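PDB 3KMI: putative membrane protein COG4129 from Clostridium difficile, which is of unknown function but may export aromatic acids across the cell membrane, this chain being its helical C-terminal domain. Local coordinates for residues L48-I52 against I81-R85; S55-Y60 against F74-M78. All coordinates share one frame. Where two conformers were deposited one is given. Numbering follows the deposited sequence.

How the interactions relate
Both interactions join the same two antiparallel helices, 41-61 and 68-95, at successive levels of one interface, their centres about 11 Å apart. Interaction 2 (55-60 with 74-78) lies nearer the connecting loop, about 19 Å from the chain's centre; interaction 1 (48-52 with 81-85), its closest ends 29 positions apart in sequence, lies deeper, about 10 Å from it. The packing is continuous: Met78 CE comes within 3.9 Å of Ile52 CA, and Lys82 CD within 4.0 Å of Ile56 CD1. Segment crossing angles agree (-159° and -160°), but interaction 1 adds an Arg85-Asn49 hydrogen bond to apolar packing, whereas interaction 2 has packing alone. Helix 7-33 touches both levels through Leu17.

Interaction 1: L48-I52 against I81-R85; sequences LNSLI and IKSQR
Two neighbouring, antiparallel helices of an all-helical bundle pack here through side chains alone. Residues 48-52 belong to helix 41-61 and residues 81-85 to helix 68-95; both segments are regular alpha-helix, with Ile52 N to Leu48 O at 2.9 Å and Arg85 N to Ile81 O at 2.8 Å. The segment axes approach to 11.2 Å and cross at -159°. Register is set by Asn49 CA to Arg85 CA, 7.9 Å, and Ile52 CA to Lys82 CA, 7.5 Å; 263 Å² is buried. The apolar part centres on Ile52 (chi1 m, chi2 t), whose CG1 lies 3.9 Å from Ile81 CG2, while its CG2 meets Lys82 CG at 4.0 Å. Leu48 (t, p) places CD2 3.9 Å from Arg85 CG. Among polar groups, Lys82 NZ leads away to a salt bridge with Asp79 of the second subunit. Arg85 folds back (chi1 t, chi2 m, chi3 m): its NH1 packs 3.7 Å from Ile52 CD1 and donates to Asn49 OD1, 2.7 Å, with an N-H...O angle of 159°.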
loop_
_atom_site.group_PDB
_atom_site.type_symbol
_atom_site.label_atom_id
_atom_site.label_comp_id
_atom_site.label_asym_id
_atom_site.label_seq_id
_atom_site.Cartn_x
_atom_site.Cartn_y
_atom_site.Cartn_z
ATOM N N LEU A 48 14.126 10.613 -7.885
ATOM C CA LEU A 48 13.967 9.172 -7.696
ATOM C C LEU A 48 13.204 8.546 -8.854
ATOM O O LEU A 48 13.624 7.506 -9.362
ATOM C CB LEU A 48 13.275 8.866 -6.380
ATOM C CG LEU A 48 12.690 7.449 -6.206
ATOM C CD1 LEU A 48 13.837 6.491 -5.999
ATOM C CD2 LEU A 48 11.761 7.406 -4.998
ATOM N N ASN A 49 12.089 9.154 -9.277
ATOM C CA ASN A 49 11.364 8.627 -10.429
ATOM C C ASN A 49 12.264 8.616 -11.674
ATOM O O ASN A 49 12.220 7.655 -12.457
ATOM C CB ASN A 49 10.086 9.443 -10.721
ATOM C CG ASN A 49 8.920 9.057 -9.807
ATOM O OD1 ASN A 49 8.889 7.954 -9.247
ATOM N ND2 ASN A 49 7.949 9.947 -9.686
ATOM N N SER A 50 13.056 9.684 -11.868
ATOM C CA SER A 50 13.909 9.762 -13.078
ATOM C C SER A 50 15.011 8.668 -13.044
ATOM O O SER A 50 15.358 8.082 -14.086
ATOM C CB SER A 50 14.518 11.148 -13.250
ATOM O OG SER A 50 13.508 12.118 -13.364
ATOM N N LEU A 51 15.553 8.399 -11.862
ATOM C CA LEU A 51 16.524 7.283 -11.689
ATOM C C LEU A 51 15.933 5.888 -11.834
ATOM O O LEU A 51 16.612 4.929 -12.321
ATOM C CB LEU A 51 17.237 7.365 -10.317
ATOM C CG LEU A 51 18.453 6.410 -10.196
ATOM C CD1 LEU A 51 19.453 6.551 -11.308
ATOM C CD2 LEU A 51 19.192 6.552 -8.851
ATOM N N ILE A 52 14.694 5.725 -11.381
ATOM C CA ILE A 52 14.005 4.458 -11.578
ATOM C C ILE A 52 13.833 4.249 -13.073
ATOM O O ILE A 52 14.088 3.144 -13.591
ATOM C CB ILE A 52 12.586 4.464 -10.898
ATOM C CG1 ILE A 52 12.740 4.263 -9.382
ATOM C CG2 ILE A 52 11.678 3.390 -11.570
ATOM C CD1 ILE A 52 11.461 4.654 -8.513
ATOM N N ILE A 81 11.929 -1.351 -5.383
ATOM C CA ILE A 81 12.085 0.117 -5.362
ATOM C C ILE A 81 10.803 0.830 -5.840
ATOM O O ILE A 81 10.377 1.841 -5.266
ATOM C CB ILE A 81 13.322 0.548 -6.171
ATOM C CG1 ILE A 81 14.589 -0.101 -5.584
ATOM C CG2 ILE A 81 13.450 2.087 -6.263
ATOM C CD1 ILE A 81 14.993 0.434 -4.186
ATOM N N LYS A 82 10.204 0.321 -6.902
ATOM C CA LYS A 82 8.940 0.894 -7.382
ATOM C C LYS A 82 7.835 0.804 -6.316
ATOM O O LYS A 82 7.082 1.777 -6.117
ATOM C CB LYS A 82 8.517 0.171 -8.647
ATOM C CG LYS A 82 9.230 0.697 -9.883
ATOM C CD LYS A 82 9.039 -0.312 -11.046
ATOM C CE LYS A 82 7.598 -0.389 -11.419
ATOM N NZ LYS A 82 7.311 -1.510 -12.335
ATOM N N SER A 83 7.757 -0.342 -5.639
ATOM C CA SER A 83 6.855 -0.540 -4.485
ATOM C C SER A 83 7.111 0.455 -3.328
ATOM O O SER A 83 6.166 0.957 -2.694
ATOM C CB SER A 83 7.027 -1.948 -3.953
ATOM O OG SER A 83 6.320 -2.866 -4.741
ATOM N N GLN A 84 8.385 0.719 -3.049
ATOM C CA GLN A 84 8.766 1.722 -2.019
ATOM C C GLN A 84 8.339 3.106 -2.473
ATOM O O GLN A 84 7.862 3.870 -1.664
ATOM C CB GLN A 84 10.279 1.754 -1.745
ATOM C CG GLN A 84 10.854 0.408 -1.209
ATOM C CD GLN A 84 10.315 0.091 0.196
ATOM O OE1 GLN A 84 9.102 -0.053 0.394
ATOM N NE2 GLN A 84 11.213 -0.019 1.167
ATOM N N ARG A 85 8.587 3.433 -3.750
ATOM C CA ARG A 85 8.197 4.737 -4.317
ATOM C C ARG A 85 6.667 4.943 -4.167
ATOM O O ARG A 85 6.220 6.026 -3.765
ATOM C CB ARG A 85 8.646 4.844 -5.802
ATOM C CG ARG A 85 8.370 6.229 -6.462
ATOM C CD ARG A 85 6.928 6.346 -7.062
ATOM N NE ARG A 85 6.559 5.098 -7.746
ATOM C CZ ARG A 85 7.071 4.674 -8.892
ATOM N NH1 ARG A 85 7.959 5.408 -9.579
ATOM N NH2 ARG A 85 6.661 3.510 -9.376
#

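Interaction 2: S55-Y60 against F74-M78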
loop_
_atom_site.group_PDB
_atom_site.type_symbol
_atom_site.label_atom_id
_atom_site.label_comp_id
_atom_site.label_asym_id
_atom_site.label_seq_id
_atom_site.Cartn_x
_atom_site.Cartn_y
_atom_site.Cartn_z
ATOM N N SER A 55 17.250 3.638 -14.872
ATOM C CA SER A 55 17.818 2.363 -14.502
ATOM C C SER A 55 17.126 1.255 -15.245
ATOM O O SER A 55 17.781 0.346 -15.757
ATOM C CB SER A 55 17.757 2.168 -12.990
ATOM O OG SER A 55 18.525 3.202 -12.388
ATOM N N ILE A 56 15.804 1.332 -15.350
ATOM C CA ILE A 56 15.040 0.303 -16.060
ATOM C C ILE A 56 15.297 0.362 -17.554
ATOM O O ILE A 56 15.505 -0.683 -18.189
ATOM C CB ILE A 56 13.534 0.443 -15.779
ATOM C CG1 ILE A 56 13.235 -0.042 -14.376
ATOM C CG2 ILE A 56 12.714 -0.452 -16.702
ATOM C CD1 ILE A 56 11.788 0.297 -13.915
ATOM N N SER A 57 15.338 1.583 -18.104
ATOM C CA SER A 57 15.573 1.767 -19.533
ATOM C C SER A 57 16.928 1.215 -19.923
ATOM O O SER A 57 17.057 0.561 -20.959
ATOM C CB SER A 57 15.477 3.236 -19.947
ATOM O OG SER A 57 15.667 3.334 -21.366
ATOM N N GLU A 58 17.932 1.466 -19.092
ATOM C CA GLU A 58 19.257 0.893 -19.305
ATOM C C GLU A 58 19.240 -0.648 -19.262
ATOM O O GLU A 58 19.863 -1.304 -20.087
ATOM C CB GLU A 58 20.262 1.460 -18.308
ATOM C CG GLU A 58 21.699 0.912 -18.509
ATOM C CD GLU A 58 22.775 1.885 -18.069
ATOM O OE1 GLU A 58 22.557 2.617 -17.074
ATOM O OE2 GLU A 58 23.831 1.939 -18.740
ATOM N N THR A 59 18.478 -1.213 -18.341
ATOM C CA THR A 59 18.397 -2.661 -18.236
ATOM C C THR A 59 17.744 -3.248 -19.499
ATOM O O THR A 59 18.209 -4.259 -20.017
ATOM C CB THR A 59 17.650 -3.089 -16.957
ATOM O OG1 THR A 59 18.328 -2.538 -15.815
ATOM C CG2 THR A 59 17.582 -4.661 -16.836
ATOM N N TYR A 60 16.697 -2.586 -20.003
ATOM C CA TYR A 60 15.945 -3.055 -21.170
ATOM C C TYR A 60 16.802 -2.978 -22.414
ATOM O O TYR A 60 16.742 -3.850 -23.273
ATOM C CB TYR A 60 14.706 -2.190 -21.419
ATOM C CG TYR A 60 13.521 -2.422 -20.510
ATOM C CD1 TYR A 60 13.405 -3.585 -19.730
ATOM C CD2 TYR A 60 12.485 -1.486 -20.465
ATOM C CE1 TYR A 60 12.298 -3.791 -18.899
ATOM C CE2 TYR A 60 11.377 -1.688 -19.656
ATOM C CZ TYR A 60 11.286 -2.842 -18.873
ATOM O OH TYR A 60 10.180 -3.016 -18.058
ATOM N N PHE A 74 18.242 -7.711 -11.294
ATOM C CA PHE A 74 18.006 -6.307 -11.424
ATOM C C PHE A 74 16.519 -5.917 -11.437
ATOM O O PHE A 74 16.109 -5.126 -10.617
ATOM C CB PHE A 74 18.728 -5.692 -12.601
ATOM C CG PHE A 74 18.527 -4.237 -12.663
ATOM C CD1 PHE A 74 19.384 -3.372 -11.977
ATOM C CD2 PHE A 74 17.423 -3.715 -13.318
ATOM C CE1 PHE A 74 19.164 -1.992 -12.000
ATOM C CE2 PHE A 74 17.196 -2.339 -13.344
ATOM C CZ PHE A 74 18.069 -1.482 -12.695
ATOM N N LEU A 75 15.741 -6.447 -12.374
ATOM C CA LEU A 75 14.333 -6.045 -12.519
ATOM C C LEU A 75 13.490 -6.395 -11.287
ATOM O O LEU A 75 12.607 -5.603 -10.876
ATOM C CB LEU A 75 13.719 -6.595 -13.825
ATOM C CG LEU A 75 14.025 -5.858 -15.142
ATOM C CD1 LEU A 75 13.289 -6.477 -16.306
ATOM C CD2 LEU A 75 13.727 -4.336 -15.130
ATOM N N GLU A 76 13.797 -7.531 -10.663
ATOM C CA GLU A 76 13.173 -7.883 -9.400
ATOM C C GLU A 76 13.514 -6.904 -8.272
ATOM O O GLU A 76 12.661 -6.615 -7.420
ATOM C CB GLU A 76 13.453 -9.348 -9.006
ATOM C CG GLU A 76 12.744 -10.360 -9.941
ATOM C CD GLU A 76 12.981 -11.849 -9.598
ATOM O OE1 GLU A 76 13.733 -12.162 -8.647
ATOM O OE2 GLU A 76 12.409 -12.718 -10.303
ATOM N N HIS A 77 14.740 -6.391 -8.248
ATOM C CA HIS A 77 15.090 -5.395 -7.261
ATOM C C HIS A 77 14.377 -4.078 -7.562
ATOM O O HIS A 77 13.972 -3.369 -6.631
ATOM C CB HIS A 77 16.618 -5.189 -7.187
ATOM C CG HIS A 77 17.032 -4.187 -6.166
ATOM N ND1 HIS A 77 17.112 -2.832 -6.442
ATOM C CD2 HIS A 77 17.337 -4.327 -4.853
ATOM C CE1 HIS A 77 17.448 -2.183 -5.338
ATOM N NE2 HIS A 77 17.599 -3.067 -4.362
HETATM N N MSE A 78 14.234 -3.755 -8.847
HETATM C CA MSE A 78 13.557 -2.531 -9.279
HETATM C C MSE A 78 12.091 -2.588 -8.877
HETATM O O MSE A 78 11.496 -1.566 -8.547
HETATM C CB MSE A 78 13.662 -2.347 -10.799
HETATM C CG MSE A 78 15.052 -2.033 -11.307
HETATM SE SE MSE A 78 15.930 -0.536 -10.418
HETATM C CE MSE A 78 14.440 0.723 -10.380
#
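This is mainly apolar helix-helix packing near the loop that joins helices 41-61 and 68-95, an antiparallel hairpin within the helical domain. The segment axes cross at -160° with a closest approach of 10.7 Å, and Ile56 CA lies 7.3 Å from Leu75 CA; 314 Å² is buried between the segments. Phe74, with chi1 t, sends its ring against the opposing backbone: CZ is 3.6 Å from Ser55 O and 3.7 Å from Ser55 CB, while Ile56 CA lies at the ring edge, 4.4 Å from CE2. Thr59 CG2 packs 4.1 Å from Leu75 CG. Further along, Ile56 CG1 meets CG of selenomethionine Met78 at 4.1 Å, and Ile56 CG2 meets Leu75 CD2 at 4.3 Å. Tyr60 CE1 presents the ring edge to Leu75 CD1 at 3.9 Å. Tyr60 and Leu75 also pack on Leu75 and Tyr60 of the second subunit, respectively, so this end of the hairpin contributes to the dimer interface. With no hydrogen bond or salt bridge between the segments, and Ser55 OG bonded to Leu51 O in its own helix, the contact rests mainly on packing and burial of apolar side chains.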